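Local coordinates for protein rhizobiales Sp. Pch2 (Marine metagenome, PDB 6PB3) that is a Trip13-like AAA+ ATPase that probably remodels HORMA domain proteins, thereby regulating cGAS-like enzymes in bacterial defence against bacteriophages, at residues A[134-139]-A[193-198]. Numbering follows the deposited sequence.
Sequences HTVSEA and GALPAA
The pyrrolidine ring of P196 meets A139 through its CD, which lies 3.6 Å from A139 O and also touches A139 CB. More than a turn earlier in the helix, and away from this junction, the imidazole of H134 has E138 CG over one face, displaced toward the rim, and meets the ring of F11 with the planes about 50° apart.

The junction is aliphatic, with no hydrogen bond crossing it. A139 sits at its centre: its CB lies 3.8 Å from L195 CB and 4.1 Å from A197 CB. A single methyl suits a place where A139 CA and L195 CA are 5.6 Å apart. The longer, branched side chain of L195 also meets V136, the two crossing obliquely with L195 CD1 3.7 Å from V136 CG1, the branch that chi1 of 173° sets anti to the backbone N. One residue earlier, T135 CG2 packs on A197 CB at 4.1 Å. Threonine can offer this methyl in a buried site because its OG1 is hydrogen-bonded to A131 O, one turn back. P196 suits the centre of an inverse gamma turn, closed by a weak hydrogen bond from A197 N to L195 O, since its phi of -74° is compatible with the ring.

This turn leads from helix 179-192 into strand 197-203 of the AAA+ alpha/beta core. Backbone hydrogen bonds of P196 with V153, and of A198 with V153 and L155, join it to strand 151-157, on which T135 also rests. V136 touches R189 and L190, and A197 also touches L190, so helices 124-141 and 179-192 pack together beside the sheet, while A198 turns away toward L43 and L46 of helix 33-47.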
loop_
_atom_site.group_PDB
_atom_site.type_symbol
_atom_site.label_atom_id
_atom_site.label_comp_id
_atom_site.label_asym_id
_atom_site.label_seq_id
_atom_site.Cartn_x
_atom_site.Cartn_y
_atom_site.Cartn_z
ATOM N N HIS A 134 37.531 16.143 9.763
ATOM C CA HIS A 134 37.809 17.568 9.637
ATOM C C HIS A 134 37.148 18.348 10.764
ATOM O O HIS A 134 37.777 19.215 11.384
ATOM C CB HIS A 134 37.334 18.072 8.273
ATOM C CG HIS A 134 37.683 19.503 7.993
ATOM N ND1 HIS A 134 36.731 20.497 7.913
ATOM C CD2 HIS A 134 38.876 20.106 7.765
ATOM C CE1 HIS A 134 37.320 21.651 7.651
ATOM N NE2 HIS A 134 38.621 21.441 7.556
ATOM N N THR A 135 35.887 18.031 11.064
ATOM C CA THR A 135 35.172 18.748 12.113
ATOM C C THR A 135 35.884 18.614 13.454
ATOM O O THR A 135 36.046 19.605 14.179
ATOM C CB THR A 135 33.741 18.231 12.206
ATOM O OG1 THR A 135 33.125 18.318 10.917
ATOM C CG2 THR A 135 32.941 19.052 13.196
ATOM N N VAL A 136 36.344 17.403 13.782
ATOM C CA VAL A 136 37.088 17.189 15.021
ATOM C C VAL A 136 38.367 18.016 15.031
ATOM O O VAL A 136 38.689 18.680 16.024
ATOM C CB VAL A 136 37.382 15.687 15.209
ATOM C CG1 VAL A 136 38.292 15.461 16.406
ATOM C CG2 VAL A 136 36.083 14.904 15.355
ATOM N N SER A 137 39.115 17.993 13.927
ATOM C CA SER A 137 40.377 18.728 13.868
ATOM C C SER A 137 40.154 20.222 14.087
ATOM O O SER A 137 40.819 20.847 14.922
ATOM C CB SER A 137 41.069 18.468 12.528
ATOM O OG SER A 137 42.217 19.281 12.380
ATOM N N GLU A 138 39.211 20.810 13.350
ATOM C CA GLU A 138 38.950 22.239 13.487
ATOM C C GLU A 138 38.466 22.585 14.888
ATOM O O GLU A 138 38.856 23.614 15.449
ATOM C CB GLU A 138 37.935 22.685 12.440
ATOM C CG GLU A 138 38.543 22.873 11.063
ATOM C CD GLU A 138 39.649 23.913 11.069
ATOM O OE1 GLU A 138 39.412 25.034 11.578
ATOM O OE2 GLU A 138 40.759 23.601 10.586
ATOM N N ALA A 139 37.629 21.730 15.479
ATOM C CA ALA A 139 37.138 21.994 16.828
ATOM C C ALA A 139 38.268 21.954 17.853
ATOM O O ALA A 139 38.227 22.679 18.856
ATOM C CB ALA A 139 36.042 20.995 17.194
ATOM N N GLY A 193 34.155 13.773 23.312
ATOM C CA GLY A 193 35.031 14.871 23.647
ATOM C C GLY A 193 34.274 16.082 24.145
ATOM O O GLY A 193 33.050 16.180 24.065
ATOM N N ALA A 194 35.033 17.028 24.686
ATOM C CA ALA A 194 34.499 18.333 25.033
ATOM C C ALA A 194 34.607 19.320 23.879
ATOM O O ALA A 194 34.536 20.534 24.100
ATOM C CB ALA A 194 35.212 18.884 26.266
ATOM N N LEU A 195 34.780 18.823 22.661
ATOM C CA LEU A 195 35.030 19.693 21.526
ATOM C C LEU A 195 33.803 20.550 21.234
ATOM O O LEU A 195 32.675 20.040 21.212
ATOM C CB LEU A 195 35.386 18.868 20.295
ATOM C CG LEU A 195 36.504 17.840 20.472
ATOM C CD1 LEU A 195 36.520 16.856 19.315
ATOM C CD2 LEU A 195 37.851 18.537 20.601
ATOM N N PRO A 196 33.987 21.845 21.008
ATOM C CA PRO A 196 32.869 22.756 20.672
ATOM C C PRO A 196 32.386 22.544 19.238
ATOM O O PRO A 196 32.713 23.300 18.308
ATOM C CB PRO A 196 33.498 24.139 20.861
ATOM C CG PRO A 196 34.941 23.924 20.493
ATOM C CD PRO A 196 35.293 22.529 20.965
ATOM N N ALA A 197 31.591 21.486 19.052
ATOM C CA ALA A 197 31.088 21.104 17.736
ATOM C C ALA A 197 29.703 20.478 17.872
ATOM O O ALA A 197 29.429 19.774 18.853
ATOM C CB ALA A 197 32.044 20.123 17.047
ATOM N N ALA A 198 28.842 20.736 16.883
ATOM C CA ALA A 198 27.484 20.193 16.830
ATOM C C ALA A 198 27.107 19.856 15.391
ATOM O O ALA A 198 27.696 20.366 14.435
ATOM C CB ALA A 198 26.457 21.179 17.395
#